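Local coordinates for transcriptional regulator, TetR family (Agrobacterium tumefaciens, PDB 2G7S), which probably acts as a TetR-family transcriptional regulator, a largely helical protein with two chains in its assembly that would bind operator DNA and respond to a small ligand, at residues H101-C106 with A168-R173; S130-L135 with T153-A158. All blocks are in the same frame, centred on the assembly; numbering follows the deposited sequence.

Contact 1: H101-C106 with A168-R173; sequences HPFCVC and AMLSAR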
ATOM      1  N   HIS A 101     -11.969  -7.776  -7.903  1.00 19.08           N
ATOM      2  CA  HIS A 101     -11.142  -6.551  -7.914  1.00 17.53           C
ATOM      3  C   HIS A 101     -11.076  -5.953  -6.456  1.00 15.48           C
ATOM      4  O   HIS A 101     -11.562  -4.882  -6.187  1.00 16.77           O
ATOM      5  CB  HIS A 101     -11.815  -5.518  -8.827  1.00 20.09           C
ATOM      6  CG  HIS A 101     -11.768  -5.852 -10.312  1.00 25.66           C
ATOM      7  ND1 HIS A 101     -12.227  -4.976 -11.275  1.00 29.31           N
ATOM      8  CD2 HIS A 101     -11.195  -6.885 -10.989  1.00 27.44           C
ATOM      9  CE1 HIS A 101     -12.039  -5.504 -12.476  1.00 28.06           C
ATOM     10  NE2 HIS A 101     -11.430  -6.673 -12.331  1.00 25.34           N
ATOM     11  N   PRO A 102     -10.482  -6.688  -5.494  1.00 11.73           N
ATOM     12  CA  PRO A 102     -10.463  -6.308  -4.089  1.00 11.63           C
ATOM     13  C   PRO A 102      -9.339  -5.320  -3.749  1.00  9.93           C
ATOM     14  O   PRO A 102      -8.984  -5.194  -2.590  1.00 12.21           O
ATOM     15  CB  PRO A 102     -10.218  -7.644  -3.362  1.00 13.21           C
ATOM     16  CG  PRO A 102      -9.237  -8.338  -4.338  1.00 13.08           C
ATOM     17  CD  PRO A 102      -9.831  -8.013  -5.709  1.00 14.48           C
ATOM     18  N   PHE A 103      -8.792  -4.624  -4.737  1.00  9.49           N
ATOM     19  CA  PHE A 103      -7.719  -3.658  -4.471  1.00  8.58           C
ATOM     20  C   PHE A 103      -7.847  -2.577  -5.545  1.00  8.37           C
ATOM     21  O   PHE A 103      -8.198  -2.898  -6.700  1.00 11.34           O
ATOM     22  CB  PHE A 103      -6.340  -4.324  -4.537  1.00  8.77           C
ATOM     23  CG  PHE A 103      -5.318  -3.767  -3.532  1.00  6.87           C
ATOM     24  CD1 PHE A 103      -5.042  -4.419  -2.357  1.00  8.13           C
ATOM     25  CD2 PHE A 103      -4.621  -2.616  -3.814  1.00  9.15           C
ATOM     26  CE1 PHE A 103      -4.104  -3.956  -1.454  1.00  7.97           C
ATOM     27  CE2 PHE A 103      -3.653  -2.157  -2.932  1.00  8.98           C
ATOM     28  CZ  PHE A 103      -3.418  -2.794  -1.758  1.00  8.02           C
ATOM     29  N   CYS A 104      -7.526  -1.349  -5.207  1.00  8.35           N
ATOM     30  CA  CYS A 104      -7.516  -0.258  -6.174  1.00  7.53           C
ATOM     31  C   CYS A 104      -6.281  -0.423  -7.110  1.00  7.19           C
ATOM     32  O   CYS A 104      -5.157  -0.575  -6.641  1.00  7.54           O
ATOM     33  CB  CYS A 104      -7.436   1.037  -5.379  1.00 10.10           C
ATOM     34  SG  CYS A 104      -7.113   2.482  -6.493  1.00  8.57           S
ATOM     35  N   VAL A 105      -6.507  -0.394  -8.429  1.00  7.42           N
ATOM     36  CA  VAL A 105      -5.417  -0.485  -9.400  1.00  7.59           C
ATOM     37  C   VAL A 105      -4.372   0.569  -9.131  1.00  5.90           C
ATOM     38  O   VAL A 105      -3.164   0.303  -9.246  1.00  7.67           O
ATOM     39  CB  VAL A 105      -6.070  -0.209 -10.810  1.00 10.41           C
ATOM     40  CG1 VAL A 105      -4.982   0.057 -11.870  1.00 12.97           C
ATOM     41  CG2 VAL A 105      -7.002  -1.348 -11.241  1.00 14.34           C
ATOM     42  N   CYS A 106      -4.834   1.798  -8.823  1.00  7.29           N
ATOM     43  CA  CYS A 106      -3.868   2.901  -8.701  1.00  6.50           C
ATOM     44  C   CYS A 106      -3.124   2.792  -7.370  1.00  6.37           C
ATOM     45  O   CYS A 106      -1.925   3.072  -7.310  1.00  7.33           O
ATOM     46  CB  CYS A 106      -4.534   4.244  -8.809  1.00  7.64           C
ATOM     47  SG  CYS A 106      -5.046   4.522 -10.540  1.00 10.48           S
ATOM     48  N   ALA A 168      -5.846   0.225   4.689  1.00  4.59           N
ATOM     49  CA  ALA A 168      -6.815  -0.791   5.105  1.00  5.96           C
ATOM     50  C   ALA A 168      -6.987  -1.869   4.019  1.00  6.35           C
ATOM     51  O   ALA A 168      -7.136  -3.056   4.353  1.00  6.52           O
ATOM     52  CB  ALA A 168      -8.154  -0.111   5.397  1.00  6.55           C
HETATM   53  N   MSE A 169      -6.994  -1.466   2.728  1.00  5.69           N
HETATM   54  CA  MSE A 169      -7.007  -2.432   1.645  1.00  7.44           C
HETATM   55  C   MSE A 169      -5.798  -3.372   1.812  1.00  5.28           C
HETATM   56  O   MSE A 169      -5.885  -4.614   1.501  1.00  7.00           O
HETATM   57  CB  MSE A 169      -6.833  -1.689   0.228  1.00 11.41           C
HETATM   58  CG  MSE A 169      -7.990  -1.024  -0.249  1.00 16.74           C
HETATM   59 SE   MSE A 169      -7.197  -0.113  -1.856  0.80 13.62          SE
HETATM   60  CE  MSE A 169      -9.111   0.960  -2.003  1.00 17.01           C
ATOM     61  N   LEU A 170      -4.654  -2.801   2.157  1.00  5.17           N
ATOM     62  CA  LEU A 170      -3.436  -3.574   2.256  1.00  5.06           C
ATOM     63  C   LEU A 170      -3.552  -4.562   3.411  1.00  5.20           C
ATOM     64  O   LEU A 170      -3.227  -5.756   3.282  1.00  5.95           O
ATOM     65  CB  LEU A 170      -2.246  -2.617   2.502  1.00  4.97           C
ATOM     66  CG  LEU A 170      -0.895  -3.277   2.407  1.00  5.02           C
ATOM     67  CD1 LEU A 170      -0.597  -3.681   0.957  1.00  6.85           C
ATOM     68  CD2 LEU A 170       0.189  -2.350   2.931  1.00  6.11           C
ATOM     69  N   SER A 171      -4.032  -4.097   4.589  1.00  5.92           N
ATOM     70  CA  SER A 171      -4.197  -5.043   5.726  1.00  7.25           C
ATOM     71  C   SER A 171      -5.208  -6.131   5.399  1.00  7.44           C
ATOM     72  O   SER A 171      -4.984  -7.276   5.795  1.00  8.16           O
ATOM     73  CB  SER A 171      -4.591  -4.323   7.029  1.00  7.75           C
ATOM     74  OG  SER A 171      -3.403  -3.666   7.523  1.00  8.28           O
ATOM     75  N   ALA A 172      -6.285  -5.791   4.661  1.00  6.87           N
ATOM     76  CA  ALA A 172      -7.289  -6.850   4.323  1.00  6.98           C
ATOM     77  C   ALA A 172      -6.608  -7.918   3.432  1.00  7.85           C
ATOM     78  O   ALA A 172      -6.849  -9.126   3.621  1.00  9.86           O
ATOM     79  CB  ALA A 172      -8.463  -6.223   3.640  1.00  7.21           C
ATOM     80  N   ARG A 173      -5.784  -7.460   2.497  1.00  6.73           N
ATOM     81  CA  ARG A 173      -5.071  -8.409   1.581  1.00  7.14           C
ATOM     82  C   ARG A 173      -4.021  -9.239   2.406  1.00  7.46           C
ATOM     83  O   ARG A 173      -3.801 -10.430   2.131  1.00 10.25           O
ATOM     84  CB  ARG A 173      -4.428  -7.603   0.422  1.00  6.48           C
ATOM     85  CG  ARG A 173      -3.432  -8.498  -0.388  1.00  6.60           C
ATOM     86  CD  ARG A 173      -3.202  -7.845  -1.751  1.00  6.72           C
ATOM     87  NE  ARG A 173      -4.380  -8.105  -2.577  1.00  7.09           N
ATOM     88  CZ  ARG A 173      -4.480  -7.833  -3.907  1.00  6.85           C
ATOM     89  NH1 ARG A 173      -3.448  -7.208  -4.526  1.00  7.40           N
ATOM     90  NH2 ARG A 173      -5.559  -8.165  -4.605  1.00  8.08           N
TER
HETATM   91  O   HOH W   1      -7.881  -5.908  -0.172  1.00 10.92           O
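A Met-aromatic contact joins the turn before helix 105-110 to the C-terminal end of helix 154-173. The selenium of M169, a selenomethionine here, sits over the face of the F103 ring, 4.3 Å from SE to the ring centroid. M169 CB lies over the face as well, a CH-pi contact. With chi1 at -76° and the rest of its chain extended, M169 carries SE past the phenyl to C104, where SE lies 3.7 Å from C104 CB. L170 CD1 reaches F103 CZ at 4.0 Å.

R173 suits its mixed surroundings: its flat guanidinium, tilted 30° from the F103 ring, has F103 CD1 over one face, while its NH1 bonds to I22 O and to S111 O of the second subunit. P102 CG meets R173 NH2 at 3.7 Å. A water donates to P102 O (2.8 Å) and to M169 O (2.9 Å), linking turn and helix through carbonyls. C104 is the N-cap of helix 105-110, its SG capping a backbone N there. The contact thus shows an aromatic side chain from an interhelical turn packed on a helix end, within the all-helical C-terminal domain of a TetR-type regulator.

Contact 2: S130-L135 with T153-A158; sequences SLSDWL and TARANA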
ATOM      1  N   SER A 130      -6.814  13.399  -7.643  0.50  8.66           N
ATOM      2  CA  SER A 130      -8.248  13.540  -7.894  0.50  8.80           C
ATOM      3  C   SER A 130      -9.133  12.975  -6.745  0.50  8.27           C
ATOM      4  O   SER A 130     -10.076  13.624  -6.324  0.50  8.80           O
ATOM      5  CB  SER A 130      -8.575  12.882  -9.236  0.50 10.49           C
ATOM      6  OG  SER A 130      -9.958  12.730  -9.411  0.50 15.58           O
ATOM      7  N   LEU A 131      -8.832  11.761  -6.264  1.00  7.68           N
ATOM      8  CA  LEU A 131      -9.517  11.221  -5.102  1.00  6.75           C
ATOM      9  C   LEU A 131      -9.329  12.139  -3.901  1.00  7.46           C
ATOM     10  O   LEU A 131     -10.304  12.408  -3.178  1.00  7.24           O
ATOM     11  CB  LEU A 131      -8.993   9.798  -4.826  1.00  7.65           C
ATOM     12  CG  LEU A 131      -9.572   9.160  -3.541  1.00  7.64           C
ATOM     13  CD1 LEU A 131     -11.097   9.043  -3.574  1.00  8.81           C
ATOM     14  CD2 LEU A 131      -8.995   7.764  -3.395  1.00  9.21           C
ATOM     15  N   SER A 132      -8.120  12.650  -3.678  1.00  6.85           N
ATOM     16  CA  SER A 132      -7.912  13.592  -2.573  1.00  7.74           C
ATOM     17  C   SER A 132      -8.792  14.835  -2.773  1.00  7.50           C
ATOM     18  O   SER A 132      -9.406  15.339  -1.807  1.00  7.90           O
ATOM     19  CB  SER A 132      -6.435  14.004  -2.520  1.00  8.45           C
ATOM     20  OG  SER A 132      -6.283  14.900  -1.415  1.00  8.63           O
ATOM     21  N   ASP A 133      -8.903  15.342  -4.012  1.00  8.16           N
ATOM     22  CA  ASP A 133      -9.729  16.505  -4.255  1.00  7.48           C
ATOM     23  C   ASP A 133     -11.191  16.189  -3.904  1.00  7.92           C
ATOM     24  O   ASP A 133     -11.903  17.099  -3.388  1.00  8.70           O
ATOM     25  CB  ASP A 133      -9.640  16.925  -5.729  1.00  9.50           C
ATOM     26  CG  ASP A 133      -8.317  17.578  -6.117  1.00 10.80           C
ATOM     27  OD1 ASP A 133      -7.464  17.849  -5.252  1.00 11.00           O
ATOM     28  OD2 ASP A 133      -8.182  17.803  -7.348  1.00 15.88           O
ATOM     29  N   TRP A 134     -11.668  15.031  -4.351  1.00  8.05           N
ATOM     30  CA  TRP A 134     -13.071  14.683  -4.057  1.00  8.22           C
ATOM     31  C   TRP A 134     -13.316  14.594  -2.573  1.00  7.55           C
ATOM     32  O   TRP A 134     -14.299  15.163  -2.052  1.00  8.09           O
ATOM     33  CB  TRP A 134     -13.459  13.348  -4.758  1.00  9.06           C
ATOM     34  CG  TRP A 134     -14.909  12.996  -4.519  1.00  8.93           C
ATOM     35  CD1 TRP A 134     -15.978  13.584  -5.170  1.00 12.34           C
ATOM     36  CD2 TRP A 134     -15.475  12.034  -3.605  1.00  9.20           C
ATOM     37  NE1 TRP A 134     -17.159  13.065  -4.689  1.00 13.90           N
ATOM     38  CE2 TRP A 134     -16.880  12.107  -3.738  1.00 12.04           C
ATOM     39  CE3 TRP A 134     -14.947  11.133  -2.699  1.00  9.99           C
ATOM     40  CZ2 TRP A 134     -17.751  11.274  -3.019  1.00 12.43           C
ATOM     41  CZ3 TRP A 134     -15.846  10.298  -1.973  1.00 11.39           C
ATOM     42  CH2 TRP A 134     -17.218  10.419  -2.131  1.00 11.41           C
ATOM     43  N   LEU A 135     -12.484  13.847  -1.873  1.00  6.81           N
ATOM     44  CA  LEU A 135     -12.674  13.708  -0.414  1.00  6.79           C
ATOM     45  C   LEU A 135     -12.596  15.091   0.265  1.00  5.97           C
ATOM     46  O   LEU A 135     -13.313  15.353   1.233  1.00  7.40           O
ATOM     47  CB  LEU A 135     -11.561  12.779   0.153  1.00  7.13           C
ATOM     48  CG  LEU A 135     -11.702  11.322  -0.273  1.00  6.53           C
ATOM     49  CD1 LEU A 135     -10.401  10.620   0.088  1.00  8.49           C
ATOM     50  CD2 LEU A 135     -12.903  10.637   0.455  1.00  9.27           C
ATOM     51  N   THR A 153      -7.209  20.971   8.529  1.00 10.12           N
ATOM     52  CA  THR A 153      -7.995  21.379   7.367  1.00  8.71           C
ATOM     53  C   THR A 153      -8.717  20.208   6.716  1.00  8.28           C
ATOM     54  O   THR A 153      -8.377  19.024   6.926  1.00  8.76           O
ATOM     55  CB  THR A 153      -7.043  21.951   6.317  1.00  9.08           C
ATOM     56  OG1 THR A 153      -6.146  20.949   5.894  1.00  9.69           O
ATOM     57  CG2 THR A 153      -6.249  23.172   6.906  1.00 11.72           C
ATOM     58  N   ALA A 154      -9.668  20.525   5.854  1.00  7.23           N
ATOM     59  CA  ALA A 154     -10.337  19.463   5.098  1.00  7.07           C
ATOM     60  C   ALA A 154      -9.330  18.705   4.247  1.00  6.57           C
ATOM     61  O   ALA A 154      -9.396  17.464   4.201  1.00  7.45           O
ATOM     62  CB  ALA A 154     -11.409  20.060   4.205  1.00  7.47           C
ATOM     63  N   ARG A 155      -8.417  19.411   3.569  1.00  7.04           N
ATOM     64  CA  ARG A 155      -7.423  18.657   2.734  1.00  6.97           C
ATOM     65  C   ARG A 155      -6.565  17.733   3.589  1.00  7.70           C
ATOM     66  O   ARG A 155      -6.294  16.575   3.207  1.00  7.40           O
ATOM     67  CB  ARG A 155      -6.505  19.657   2.018  1.00  7.97           C
ATOM     68  CG  ARG A 155      -5.330  19.013   1.281  1.00  8.50           C
ATOM     69  CD  ARG A 155      -5.815  18.235   0.102  1.00  9.81           C
ATOM     70  NE  ARG A 155      -6.188  19.166  -0.967  1.00  9.02           N
ATOM     71  CZ  ARG A 155      -6.593  18.792  -2.198  1.00  8.94           C
ATOM     72  NH1 ARG A 155      -6.757  17.488  -2.511  1.00  9.67           N
ATOM     73  NH2 ARG A 155      -6.835  19.712  -3.124  1.00 12.16           N
ATOM     74  N   ALA A 156      -6.117  18.196   4.772  1.00  7.34           N
ATOM     75  CA  ALA A 156      -5.279  17.297   5.577  1.00  7.34           C
ATOM     76  C   ALA A 156      -6.062  16.070   6.031  1.00  8.26           C
ATOM     77  O   ALA A 156      -5.539  14.930   6.045  1.00  7.64           O
ATOM     78  CB  ALA A 156      -4.747  18.027   6.833  1.00 10.24           C
ATOM     79  N   ASN A 157      -7.344  16.270   6.345  1.00  6.91           N
ATOM     80  CA  ASN A 157      -8.181  15.116   6.700  1.00  7.15           C
ATOM     81  C   ASN A 157      -8.450  14.210   5.502  1.00  7.17           C
ATOM     82  O   ASN A 157      -8.554  12.979   5.683  1.00  7.57           O
ATOM     83  CB  ASN A 157      -9.471  15.590   7.334  1.00  6.96           C
ATOM     84  CG  ASN A 157      -9.250  15.931   8.808  1.00  9.82           C
ATOM     85  OD1 ASN A 157      -9.318  15.054   9.665  1.00 11.65           O
ATOM     86  ND2 ASN A 157      -8.942  17.215   9.088  1.00 10.68           N
ATOM     87  N   ALA A 158      -8.619  14.786   4.326  1.00  6.35           N
ATOM     88  CA  ALA A 158      -8.778  13.955   3.114  1.00  6.56           C
ATOM     89  C   ALA A 158      -7.543  13.074   2.884  1.00  6.40           C
ATOM     90  O   ALA A 158      -7.648  11.910   2.499  1.00  7.43           O
ATOM     91  CB  ALA A 158      -8.948  14.877   1.885  1.00  8.14           C
TER
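The guanidinium of R155 receives its partners from helix 118-144 at the edge, close to its own plane: S132 OG and D133 OD1. Both of its end nitrogens grip the same carboxylate oxygen, with R155 NH1 and R155 NH2 each 2.9 Å from D133 OD1. The two flat groups are turned 62° from each other, so this is not the coplanar, two-oxygen pairing of a classical bidentate salt bridge. NH1 uses the anti lone pair of OD1, whereas NH2 meets that oxygen from above the carboxylate plane.

R155 NH1 also donates to S132 OG at 2.9 Å, which ties the arginine to two successive residues. Its chain bends at chi2 (69°) and again at chi3, which brings the guanidinium to helix 118-144 although R155 CB does not point there. The long, jointed arginine suits this exposed edge of the helix pair. S132, being short, places its hydroxyl deeper, where OG is bonded to E159 OE2 as well.

Behind the salt bridge the helices meet through small groups. A158 CB lies 3.8 Å from L135 CB and 3.7 Å from S132 O, and alanine suits a place where the alpha carbons of L135 and A158 come within 5.3 Å. The short axes run at 126° to each other. Farther along, L135 packs on F161 and M162 and on L85 of helix 81-98.

T153 starts helix 154-173 as its N-cap, with OG1 accepting from A156 N at 3.0 Å.

Chemically, the carboxylates of D133 and E159 probably favour a charged R155. S132 OG accepts from R155 NH1 and probably donates its own hydrogen to E159 OE2, so that one hydroxyl joins an arginine and a glutamate in a short chain of hydrogen bonds beside the apolar packing.

Contacts 1 and 2 use the two ends of helix 154-173: contact 2 its N-terminal turns, contact 1 its last ones. Their centres are 19 Å apart and their nearest atoms about 6 Å, without touching. Helix 81-98 borders both, W92 packing at contact 1 and L85 and Y88 at contact 2. Helices 105-110 and 118-144 are consecutive, and both segments of contact 2 lie between residues 106 and 168, between the two of contact 1. The centre of contact 1 lies about 8 Å from the centre of the chain, that of contact 2 about 15 Å. Contact 1 also meets helix 6-24 and the second subunit; contact 2 touches no other chain of the assembly.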